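Local coordinates for protein ribonucleotide monophosphatase NagD (Escherichia coli, PDB 2C4N) that probably removes phosphate from ribonucleotides and other phosphate esters, using a divalent metal, usually magnesium, as a hydrolase of the HAD superfamily, at residues 12-17 with 25-30; 30-35 with 62-67; 69-74 with 142-147; 184-189 with 194-199. All coordinates share one frame; numbering follows the deposited sequence.

Interaction 1 of 4, residues 12-17 with 25-30; sequences GVLMHD and AEFLHG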
loop_
_atom_site.group_PDB
_atom_site.type_symbol
_atom_site.label_atom_id
_atom_site.label_comp_id
_atom_site.label_asym_id
_atom_site.label_seq_id
_atom_site.Cartn_x
_atom_site.Cartn_y
_atom_site.Cartn_z
ATOM N N GLY A 12 10.541 14.860 22.673
ATOM C CA GLY A 12 9.721 15.941 22.153
ATOM C C GLY A 12 8.771 16.495 23.200
ATOM O O GLY A 12 8.008 17.420 22.928
ATOM N N VAL A 13 8.826 15.925 24.401
ATOM C CA VAL A 13 7.969 16.338 25.506
ATOM C C VAL A 13 8.804 16.690 26.741
ATOM O O VAL A 13 8.701 17.791 27.283
ATOM C CB VAL A 13 6.982 15.208 25.891
ATOM C CG1 VAL A 13 6.128 15.640 27.077
ATOM C CG2 VAL A 13 6.100 14.850 24.689
ATOM N N LEU A 14 9.637 15.749 27.173
ATOM C CA LEU A 14 10.476 15.948 28.349
ATOM C C LEU A 14 11.925 16.160 27.942
ATOM O O LEU A 14 12.677 16.877 28.612
ATOM C CB LEU A 14 10.375 14.726 29.274
ATOM C CG LEU A 14 8.981 14.447 29.855
ATOM C CD1 LEU A 14 8.991 13.162 30.676
ATOM C CD2 LEU A 14 8.558 15.620 30.720
ATOM N N MET A 15 12.306 15.519 26.858
ATOM C CA MET A 15 13.653 15.619 26.315
ATOM C C MET A 15 13.713 15.991 24.834
ATOM O O MET A 15 12.967 15.517 24.053
ATOM C CB MET A 15 14.416 14.326 26.519
ATOM C CG MET A 15 14.492 13.885 27.915
ATOM S SD MET A 15 15.527 14.831 28.981
ATOM C CE MET A 15 16.902 14.238 28.438
ATOM N N HIS A 16 14.678 16.825 24.489
ATOM C CA HIS A 16 15.181 16.898 23.158
ATOM C C HIS A 16 16.552 16.323 23.068
ATOM O O HIS A 16 17.509 16.898 23.447
ATOM C CB HIS A 16 15.161 18.290 22.583
ATOM C CG HIS A 16 13.799 18.852 22.392
ATOM N ND1 HIS A 16 13.402 20.022 22.971
ATOM C CD2 HIS A 16 12.756 18.418 21.675
ATOM C CE1 HIS A 16 12.167 20.282 22.623
ATOM N NE2 HIS A 16 11.750 19.318 21.843
ATOM N N ASP A 17 16.544 15.115 22.575
ATOM C CA ASP A 17 17.663 14.295 22.638
ATOM C C ASP A 17 18.194 14.174 24.041
ATOM O O ASP A 17 17.588 13.650 24.899
ATOM C CB ASP A 17 18.736 14.911 21.776
ATOM C CG ASP A 17 19.274 13.988 20.839
ATOM O OD1 ASP A 17 20.274 13.309 21.166
ATOM O OD2 ASP A 17 18.688 13.933 19.741
ATOM N N ALA A 25 11.582 19.131 34.650
ATOM C CA ALA A 25 11.857 18.736 36.028
ATOM C C ALA A 25 10.722 19.130 36.972
ATOM O O ALA A 25 10.216 18.301 37.729
ATOM C CB ALA A 25 13.173 19.354 36.496
ATOM N N GLU A 26 10.319 20.396 36.917
ATOM C CA GLU A 26 9.250 20.900 37.771
ATOM C C GLU A 26 7.930 20.183 37.493
ATOM O O GLU A 26 7.165 19.881 38.412
ATOM C CB GLU A 26 9.074 22.405 37.555
ATOM C CG GLU A 26 8.139 23.070 38.550
ATOM C CD GLU A 26 8.676 23.040 39.970
ATOM O OE1 GLU A 26 8.903 21.933 40.504
ATOM O OE2 GLU A 26 8.873 24.127 40.553
ATOM N N PHE A 27 7.666 19.916 36.218
ATOM C CA PHE A 27 6.444 19.231 35.816
ATOM C C PHE A 27 6.374 17.852 36.459
ATOM O O PHE A 27 5.380 17.501 37.096
ATOM C CB PHE A 27 6.402 19.091 34.291
ATOM C CG PHE A 27 5.254 18.267 33.782
ATOM C CD1 PHE A 27 3.939 18.687 33.961
ATOM C CD2 PHE A 27 5.489 17.072 33.109
ATOM C CE1 PHE A 27 2.873 17.929 33.475
ATOM C CE2 PHE A 27 4.432 16.307 32.619
ATOM C CZ PHE A 27 3.118 16.737 32.802
ATOM N N LEU A 28 7.439 17.074 36.294
ATOM C CA LEU A 28 7.493 15.725 36.846
ATOM C C LEU A 28 7.475 15.703 38.372
ATOM O O LEU A 28 6.747 14.912 38.976
ATOM C CB LEU A 28 8.734 15.001 36.323
ATOM C CG LEU A 28 8.758 14.765 34.806
ATOM C CD1 LEU A 28 10.020 14.002 34.420
ATOM C CD2 LEU A 28 7.518 13.985 34.392
ATOM N N HIS A 29 8.270 16.567 38.994
ATOM C CA HIS A 29 8.319 16.622 40.452
ATOM C C HIS A 29 6.951 16.974 41.025
ATOM O O HIS A 29 6.562 16.464 42.076
ATOM C CB HIS A 29 9.365 17.638 40.921
ATOM C CG HIS A 29 10.776 17.238 40.615
ATOM N ND1 HIS A 29 11.269 15.981 40.893
ATOM C CD2 HIS A 29 11.803 17.930 40.065
ATOM C CE1 HIS A 29 12.537 15.915 40.525
ATOM N NE2 HIS A 29 12.884 17.085 40.021
ATOM N N GLY A 30 6.220 17.838 40.327
ATOM C CA GLY A 30 4.895 18.217 40.785
ATOM C C GLY A 30 3.970 17.017 40.818
ATOM O O GLY A 30 3.185 16.844 41.753
#
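The isobutyl end of Leu14 lies against Leu28 and Phe27 on the inner side of the helix at residues 25-30. Leu14 and Leu28 meet end to end. Leu14 CD1 is 4.0 Å from Leu28 CD1, and Leu28 CD2 stands 4.1 Å from the same Leu14 CD1. The second methyl of Leu14 divides its contacts. Leu14 CD2 is 4.2 Å from Leu28 CD2 and equally far, 4.2 Å, from Phe27 CD2. It meets the Phe27 ring obliquely, and the leucine runs across the phenylalanine side chain nearly at right angles. In Phe27 the ring carbon CG is anti to the backbone N (chi1 174°). In Leu28 CG is anti to the carbonyl carbon instead (chi1 -64°). The two neighbours on the helix therefore leave the backbone in different rotamers, and both reach Leu14. The contact is wholly apolar, with no hydrogen bond between the segments.

Residues 12-17 follow the first strand of the HAD core and hold the last residue, Val13, of what fits the HAD DxDx(T/V) motif that begins with Asp9 and Asp11. Asp9 and Asp11 bind the magnesium ion, which lies about 9 Å from the side chain of Leu14. Gly12 N is hydrogen-bonded to Met15 O at 2.9 Å, across the turn that leads into strand 15-16. Leu14 and Phe27 both also touch Cys8 of strand 5-9, and Leu14 and Leu28 share Leu40 of strand 38-42. Phe56 of helix 49-58 packs on Leu14 as well.

Interaction 2 of 4, residues 30-35 with 62-67; sequences GIMDKG and DVPDSV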
loop_
_atom_site.group_PDB
_atom_site.type_symbol
_atom_site.label_atom_id
_atom_site.label_comp_id
_atom_site.label_asym_id
_atom_site.label_seq_id
_atom_site.Cartn_x
_atom_site.Cartn_y
_atom_site.Cartn_z
ATOM N N GLY A 30 6.220 17.838 40.327
ATOM C CA GLY A 30 4.895 18.217 40.785
ATOM C C GLY A 30 3.970 17.017 40.818
ATOM O O GLY A 30 3.185 16.844 41.753
ATOM N N ILE A 31 4.060 16.176 39.791
ATOM C CA ILE A 31 3.233 14.980 39.713
ATOM C C ILE A 31 3.584 13.990 40.816
ATOM O O ILE A 31 2.699 13.459 41.486
ATOM C CB ILE A 31 3.398 14.282 38.345
ATOM C CG1 ILE A 31 2.868 15.198 37.240
ATOM C CG2 ILE A 31 2.667 12.944 38.339
ATOM C CD1 ILE A 31 3.170 14.708 35.840
ATOM N N MET A 32 4.875 13.742 41.006
ATOM C CA MET A 32 5.309 12.800 42.027
ATOM C C MET A 32 4.992 13.311 43.430
ATOM O O MET A 32 4.617 12.527 44.305
ATOM C CB MET A 32 6.805 12.498 41.862
ATOM C CG MET A 32 7.124 11.866 40.504
ATOM S SD MET A 32 8.744 11.090 40.347
ATOM C CE MET A 32 9.757 12.467 39.955
ATOM N N ASP A 33 5.121 14.620 43.638
ATOM C CA ASP A 33 4.812 15.221 44.933
ATOM C C ASP A 33 3.354 14.961 45.308
ATOM O O ASP A 33 3.037 14.748 46.479
ATOM C CB ASP A 33 5.054 16.733 44.899
ATOM C CG ASP A 33 6.509 17.099 45.086
ATOM O OD1 ASP A 33 7.333 16.190 45.324
ATOM O OD2 ASP A 33 6.827 18.302 45.000
ATOM N N LYS A 34 2.471 14.984 44.313
ATOM C CA LYS A 34 1.047 14.747 44.545
ATOM C C LYS A 34 0.744 13.270 44.755
ATOM O O LYS A 34 -0.368 12.903 45.128
ATOM C CB LYS A 34 0.219 15.284 43.376
ATOM C CG LYS A 34 0.135 16.797 43.336
ATOM C CD LYS A 34 -0.730 17.271 42.185
ATOM C CE LYS A 34 -0.981 18.767 42.269
ATOM N NZ LYS A 34 -1.795 19.263 41.124
ATOM N N GLY A 35 1.740 12.428 44.511
ATOM C CA GLY A 35 1.559 11.001 44.696
ATOM C C GLY A 35 0.817 10.305 43.570
ATOM O O GLY A 35 0.273 9.221 43.770
ATOM N N ASP A 62 15.833 14.572 37.734
ATOM C CA ASP A 62 15.954 13.388 38.576
ATOM C C ASP A 62 14.660 12.615 38.811
ATOM O O ASP A 62 13.712 13.135 39.394
ATOM C CB ASP A 62 16.551 13.764 39.935
ATOM C CG ASP A 62 17.922 14.393 39.817
ATOM O OD1 ASP A 62 18.688 13.994 38.917
ATOM O OD2 ASP A 62 18.241 15.280 40.637
ATOM N N VAL A 63 14.637 11.367 38.352
ATOM C CA VAL A 63 13.483 10.488 38.519
ATOM C C VAL A 63 13.982 9.063 38.743
ATOM O O VAL A 63 15.112 8.731 38.396
ATOM C CB VAL A 63 12.555 10.504 37.276
ATOM C CG1 VAL A 63 11.918 11.874 37.115
ATOM C CG2 VAL A 63 13.344 10.141 36.030
ATOM N N PRO A 64 13.146 8.207 39.345
ATOM C CA PRO A 64 13.482 6.807 39.626
ATOM C C PRO A 64 13.531 5.962 38.350
ATOM O O PRO A 64 12.865 6.284 37.362
ATOM C CB PRO A 64 12.348 6.359 40.547
ATOM C CG PRO A 64 11.832 7.646 41.140
ATOM C CD PRO A 64 11.871 8.578 39.977
ATOM N N ASP A 65 14.324 4.893 38.374
ATOM C CA ASP A 65 14.442 3.965 37.239
ATOM C C ASP A 65 13.083 3.358 36.927
ATOM O O ASP A 65 12.732 3.101 35.772
ATOM C CB ASP A 65 15.358 2.791 37.598
ATOM C CG ASP A 65 16.816 3.158 37.616
ATOM O OD1 ASP A 65 17.133 4.362 37.713
ATOM O OD2 ASP A 65 17.647 2.228 37.551
ATOM N N SER A 66 12.337 3.111 37.995
ATOM C CA SER A 66 11.031 2.474 37.933
ATOM C C SER A 66 9.935 3.149 37.128
ATOM O O SER A 66 8.979 2.486 36.725
ATOM C CB SER A 66 10.507 2.248 39.349
ATOM O OG SER A 66 10.257 3.480 40.005
ATOM N N VAL A 67 10.041 4.453 36.897
ATOM C CA VAL A 67 8.992 5.130 36.152
ATOM C C VAL A 67 9.065 4.909 34.650
ATOM O O VAL A 67 8.059 5.065 33.962
ATOM C CB VAL A 67 8.962 6.660 36.425
ATOM C CG1 VAL A 67 8.724 6.914 37.897
ATOM C CG2 VAL A 67 10.256 7.319 35.954
#
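Met32 leaves its helix with CG anti to the carbonyl carbon (chi1 -61°), runs on extended through chi2, and bends at chi3 (-84°). The bend turns the methyl CE aside from the line of the chain toward Val63, while the sulfur stays in front of Pro64. Met32 CE is 3.6 Å from Val63 CG1, and the methionine runs crosswise to the valine side chain. Met32 SD meets Pro64 CD at 4.0 Å, the two side chains approaching end on. The same Met32 CE lies 4.1 Å from Asp62 O. One methionine thus makes all the contacts from its side, and no hydrogen bond joins the two segments.

Beyond Met32 the helix ends in a Schellman motif, in which Gly35 takes the positive phi. On the other segment a 3-10 turn at 65-67 follows Pro64 and leads into strand 68-70. The contact lies at the surface and joins the C-terminal end of helix 24-33 to the connection between helix 49-58 and strand 68-70. Met32 also packs on Leu38 of strand 38-42, and Val63 on Phe56 of helix 49-58.

Interaction 3 of 4, residues 69-74 with 142-147; sequences YTSAMA and ATNPDT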
loop_
_atom_site.group_PDB
_atom_site.type_symbol
_atom_site.label_atom_id
_atom_site.label_comp_id
_atom_site.label_asym_id
_atom_site.label_seq_id
_atom_site.Cartn_x
_atom_site.Cartn_y
_atom_site.Cartn_z
ATOM N N TYR A 69 9.136 3.162 30.966
ATOM C CA TYR A 69 8.506 2.025 30.310
ATOM C C TYR A 69 8.795 2.169 28.821
ATOM O O TYR A 69 8.353 3.125 28.186
ATOM C CB TYR A 69 6.993 2.021 30.561
ATOM C CG TYR A 69 6.345 0.674 30.341
ATOM C CD1 TYR A 69 6.819 -0.461 31.000
ATOM C CD2 TYR A 69 5.257 0.530 29.479
ATOM C CE1 TYR A 69 6.226 -1.713 30.808
ATOM C CE2 TYR A 69 4.656 -0.715 29.279
ATOM C CZ TYR A 69 5.144 -1.831 29.945
ATOM O OH TYR A 69 4.555 -3.063 29.752
ATOM N N THR A 70 9.560 1.232 28.275
ATOM C CA THR A 70 9.921 1.268 26.864
ATOM C C THR A 70 9.186 0.178 26.098
ATOM O O THR A 70 8.571 -0.707 26.693
ATOM C CB THR A 70 11.422 1.013 26.674
ATOM O OG1 THR A 70 11.697 -0.367 26.940
ATOM C CG2 THR A 70 12.238 1.874 27.634
ATOM N N SER A 71 9.265 0.239 24.772
ATOM C CA SER A 71 8.616 -0.763 23.939
ATOM C C SER A 71 9.259 -2.130 24.146
ATOM O O SER A 71 8.659 -3.148 23.817
ATOM C CB SER A 71 8.694 -0.372 22.458
ATOM O OG SER A 71 10.033 -0.228 22.032
ATOM N N ALA A 72 10.478 -2.155 24.685
ATOM C CA ALA A 72 11.168 -3.423 24.932
ATOM C C ALA A 72 10.561 -4.079 26.164
ATOM O O ALA A 72 10.309 -5.280 26.189
ATOM C CB ALA A 72 12.675 -3.194 25.130
ATOM N N MET A 73 10.328 -3.272 27.190
ATOM C CA MET A 73 9.714 -3.756 28.422
ATOM C C MET A 73 8.292 -4.214 28.123
ATOM O O MET A 73 7.852 -5.254 28.601
ATOM C CB MET A 73 9.693 -2.634 29.464
ATOM C CG MET A 73 11.077 -2.132 29.849
ATOM S SD MET A 73 10.976 -0.729 30.957
ATOM C CE MET A 73 12.707 -0.293 31.156
ATOM N N ALA A 74 7.583 -3.419 27.329
ATOM C CA ALA A 74 6.208 -3.730 26.952
ATOM C C ALA A 74 6.144 -5.021 26.152
ATOM O O ALA A 74 5.225 -5.821 26.325
ATOM C CB ALA A 74 5.609 -2.575 26.146
ATOM N N ALA A 142 7.004 -7.108 16.815
ATOM C CA ALA A 142 7.997 -6.046 16.666
ATOM C C ALA A 142 7.769 -4.999 17.752
ATOM O O ALA A 142 6.627 -4.712 18.114
ATOM C CB ALA A 142 7.891 -5.412 15.279
ATOM N N THR A 143 8.847 -4.417 18.268
ATOM C CA THR A 143 8.723 -3.432 19.339
ATOM C C THR A 143 8.017 -2.127 18.973
ATOM O O THR A 143 7.166 -1.655 19.723
ATOM C CB THR A 143 10.107 -3.095 19.964
ATOM O OG1 THR A 143 10.989 -2.585 18.961
ATOM C CG2 THR A 143 10.719 -4.335 20.591
ATOM N N ASN A 144 8.355 -1.537 17.830
ATOM C CA ASN A 144 7.728 -0.274 17.437
ATOM C C ASN A 144 7.776 -0.077 15.919
ATOM O O ASN A 144 8.722 -0.499 15.263
ATOM C CB ASN A 144 8.412 0.899 18.162
ATOM C CG ASN A 144 9.904 0.996 17.863
ATOM O OD1 ASN A 144 10.672 0.069 18.129
ATOM N ND2 ASN A 144 10.318 2.132 17.310
ATOM N N PRO A 145 6.756 0.585 15.350
ATOM C CA PRO A 145 6.666 0.831 13.907
ATOM C C PRO A 145 7.536 1.940 13.314
ATOM O O PRO A 145 7.643 2.054 12.092
ATOM C CB PRO A 145 5.179 1.097 13.706
ATOM C CG PRO A 145 4.822 1.858 14.956
ATOM C CD PRO A 145 5.570 1.108 16.056
ATOM N N ASP A 146 8.147 2.755 14.163
ATOM C CA ASP A 146 8.996 3.848 13.688
ATOM C C ASP A 146 10.022 3.346 12.667
ATOM O O ASP A 146 10.717 2.357 12.915
ATOM C CB ASP A 146 9.699 4.487 14.881
ATOM C CG ASP A 146 8.724 4.952 15.934
ATOM O OD1 ASP A 146 8.286 6.120 15.869
ATOM O OD2 ASP A 146 8.381 4.143 16.819
ATOM N N THR A 147 10.129 4.031 11.527
ATOM C CA THR A 147 11.067 3.606 10.485
ATOM C C THR A 147 12.512 4.006 10.753
ATOM O O THR A 147 13.439 3.353 10.278
ATOM C CB THR A 147 10.646 4.156 9.101
ATOM O OG1 THR A 147 10.729 5.587 9.102
ATOM C CG2 THR A 147 9.224 3.738 8.782
#
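Residues 69-74 pass from a short strand into a helix, and residues 142-147 leave the end of strand 139-142 as an irregular loop. The CA atoms of Ser71 and Thr143 come within 5.3 Å. The first segment leaves the edge strand 68-70 of the HAD core sheet and the second follows a strand of the other parallel sheet, so the contact bridges the two. Thr70 is the N-cap of helix 71-80 and forms a capping box with Met73. Thr70 OG1 accepts from Met73 N at 3.2 Å, with an N-H...O angle of 165°, and more weakly from Ala72 N. In return, Thr70 N makes a weak bond to Met73 SD.

Ser71 meets Thr143 by close packing. Ser71 CB is 3.4 Å from Thr143 O, and Ser71 OG is 3.5 Å from Thr143 CB. Both hydroxyls sit between the backbone N and the carbonyl carbon of their own residue. No hydrogen bond crosses between the segments. Ser71 OG is instead bonded to Asn43 O, which ties it to a probable substrate-binding residue.

A chain of side-chain hydrogen bonds runs through the second segment. Thr143 OG1 donates to Asn144 OD1 at 2.8 Å, in the carbonyl plane. The other end of this amide points to Asp146, which is thought to confer substrate specificity. Asp146 OD2 is also bonded to Asn43 ND2, so two amides hold this oxygen. Asn144 ND2 donates almost straight (176°) to Asp146 OD2 at 2.8 Å, on the anti side and tilted 23° from the carboxylate plane.

Interaction 4 of 4, residues 184-189 with 194-199; sequences AALNKM and EETVIV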
loop_
_atom_site.group_PDB
_atom_site.type_symbol
_atom_site.label_atom_id
_atom_site.label_comp_id
_atom_site.label_asym_id
_atom_site.label_seq_id
_atom_site.Cartn_x
_atom_site.Cartn_y
_atom_site.Cartn_z
ATOM N N ALA A 184 -0.836 -1.730 28.806
ATOM C CA ALA A 184 0.294 -2.268 29.559
ATOM C C ALA A 184 0.799 -1.237 30.561
ATOM O O ALA A 184 1.154 -1.571 31.687
ATOM C CB ALA A 184 1.416 -2.663 28.601
ATOM N N ALA A 185 0.832 0.023 30.143
ATOM C CA ALA A 185 1.287 1.101 31.012
ATOM C C ALA A 185 0.322 1.281 32.181
ATOM O O ALA A 185 0.746 1.494 33.320
ATOM C CB ALA A 185 1.414 2.401 30.216
ATOM N N LEU A 186 -0.977 1.196 31.896
ATOM C CA LEU A 186 -2.000 1.320 32.935
ATOM C C LEU A 186 -1.846 0.184 33.940
ATOM O O LEU A 186 -1.927 0.394 35.146
ATOM C CB LEU A 186 -3.409 1.272 32.327
ATOM C CG LEU A 186 -3.862 2.442 31.445
ATOM C CD1 LEU A 186 -5.213 2.112 30.822
ATOM C CD2 LEU A 186 -3.957 3.712 32.268
ATOM N N ASN A 187 -1.648 -1.024 33.464
ATOM C CA ASN A 187 -1.473 -2.156 34.337
ATOM C C ASN A 187 -0.251 -1.953 35.216
ATOM O O ASN A 187 -0.230 -2.362 36.318
ATOM C CB ASN A 187 -1.404 -3.524 33.600
ATOM C CG ASN A 187 -2.643 -3.831 32.700
ATOM O OD1 ASN A 187 -3.679 -3.216 32.819
ATOM N ND2 ASN A 187 -2.484 -4.762 31.783
ATOM N N LYS A 188 0.775 -1.331 34.678
ATOM C CA LYS A 188 1.991 -1.055 35.440
ATOM C C LYS A 188 1.677 -0.134 36.615
ATOM O O LYS A 188 2.295 -0.231 37.671
ATOM C CB LYS A 188 3.054 -0.420 34.526
ATOM C CG LYS A 188 4.320 0.067 35.233
ATOM C CD LYS A 188 5.361 0.545 34.208
ATOM C CE LYS A 188 6.512 1.342 34.837
ATOM N NZ LYS A 188 7.397 0.534 35.715
ATOM N N MET A 189 0.708 0.757 36.428
ATOM C CA MET A 189 0.309 1.683 37.484
ATOM C C MET A 189 -0.926 1.180 38.226
ATOM O O MET A 189 -1.378 1.817 39.180
ATOM C CB MET A 189 -0.016 3.067 36.911
ATOM C CG MET A 189 1.119 3.757 36.183
ATOM S SD MET A 189 0.635 5.412 35.637
ATOM C CE MET A 189 -0.347 5.027 34.165
ATOM N N GLU A 194 -10.094 5.684 32.678
ATOM C CA GLU A 194 -10.929 6.846 32.994
ATOM C C GLU A 194 -10.290 7.876 33.925
ATOM O O GLU A 194 -10.766 9.007 34.013
ATOM C CB GLU A 194 -12.272 6.409 33.600
ATOM C CG GLU A 194 -12.843 5.112 33.051
ATOM C CD GLU A 194 -12.230 3.897 33.708
ATOM O OE1 GLU A 194 -12.338 3.779 34.945
ATOM O OE2 GLU A 194 -11.641 3.060 32.997
ATOM N N GLU A 195 -9.234 7.489 34.637
ATOM C CA GLU A 195 -8.557 8.421 35.541
ATOM C C GLU A 195 -7.103 8.626 35.141
ATOM O O GLU A 195 -6.266 8.967 35.974
ATOM C CB GLU A 195 -8.608 7.927 36.992
ATOM C CG GLU A 195 -9.950 8.102 37.678
ATOM C CD GLU A 195 -10.717 6.806 37.790
ATOM O OE1 GLU A 195 -10.218 5.881 38.464
ATOM O OE2 GLU A 195 -11.816 6.711 37.207
ATOM N N THR A 196 -6.804 8.421 33.865
ATOM C CA THR A 196 -5.437 8.579 33.394
ATOM C C THR A 196 -5.357 9.493 32.188
ATOM O O THR A 196 -6.225 9.478 31.317
ATOM C CB THR A 196 -4.819 7.217 33.029
ATOM O OG1 THR A 196 -4.906 6.343 34.162
ATOM C CG2 THR A 196 -3.351 7.377 32.633
ATOM N N VAL A 197 -4.311 10.307 32.159
ATOM C CA VAL A 197 -4.088 11.218 31.053
ATOM C C VAL A 197 -2.744 10.848 30.451
ATOM O O VAL A 197 -1.858 10.353 31.148
ATOM C CB VAL A 197 -4.021 12.696 31.536
ATOM C CG1 VAL A 197 -2.861 12.876 32.512
ATOM C CG2 VAL A 197 -3.856 13.635 30.347
ATOM N N ILE A 198 -2.606 11.043 29.150
ATOM C CA ILE A 198 -1.330 10.790 28.511
ATOM C C ILE A 198 -0.908 12.112 27.900
ATOM O O ILE A 198 -1.732 12.827 27.331
ATOM C CB ILE A 198 -1.407 9.705 27.403
ATOM C CG1 ILE A 198 -0.047 9.615 26.691
ATOM C CG2 ILE A 198 -2.521 10.025 26.408
ATOM C CD1 ILE A 198 0.099 8.395 25.802
ATOM N N VAL A 199 0.364 12.453 28.057
ATOM C CA VAL A 199 0.907 13.685 27.502
ATOM C C VAL A 199 1.863 13.270 26.385
ATOM O O VAL A 199 2.734 12.428 26.594
ATOM C CB VAL A 199 1.705 14.490 28.562
ATOM C CG1 VAL A 199 2.238 15.774 27.949
ATOM C CG2 VAL A 199 0.824 14.805 29.761
#
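Helix 180-189 and strand 196-200 follow each other in the HAD core, and the contact lies beside the short loop that joins them. This is the helix-to-strand half of the alternating alpha/beta pattern of the fold. Thr196, at the start of the strand, directs its side chain toward the helix and meets Leu186 and Met189, one turn apart.

One methyl does the touching for the leucine. Leu186 CD2 is 3.4 Å from Thr196 OG1, 3.7 Å from Thr196 CB and 3.7 Å from Thr196 CG2, so it rests against the whole end of the threonine. The two side chains lie alongside, pointing opposite ways. Met189 comes differently, end on, with Met189 CE 4.1 Å from Thr196 CG2. Its chain bends at chi3 (-78°), which sets the methyl off the line of the extended part. In Thr196 the methyl CG2 is anti to the backbone N, and OG1 is anti to the carbonyl carbon (chi1 -56°). The hydroxyl is bonded to His192 O in the connecting loop. Its polar end is thus satisfied beside the apolar leucine methyl.

Strand 196-200 runs between strands 5-9 and 216-220 in the parallel sheet. Met189 and Ala185 also pack on Ile7 of strand 5-9, while Lys188 lies on Tyr69 of strand 68-70, so this helix spans several strands.

How the interactions relate
From the N terminus, interaction 1 closes the short loop between the metal-binding motif and helix 24-33. Interaction 2 starts on the same helix, shares Gly30 with interaction 1, and closes a longer loop that takes in strand 38-42 and helix 49-58. Interaction 3 spans most of the second parallel sheet and returns to the core near strand 68-70. Interaction 4 closes a tight helix-to-strand turn. The four follow in series; none nests or crosses. Val199 packs on Val13 and Phe27, joining interactions 1 and 4. Lys188 NZ probably bonds to Ser66 O, linking 2 with 4. Tyr69 OH touches Ala184 CB, linking 3 with 4.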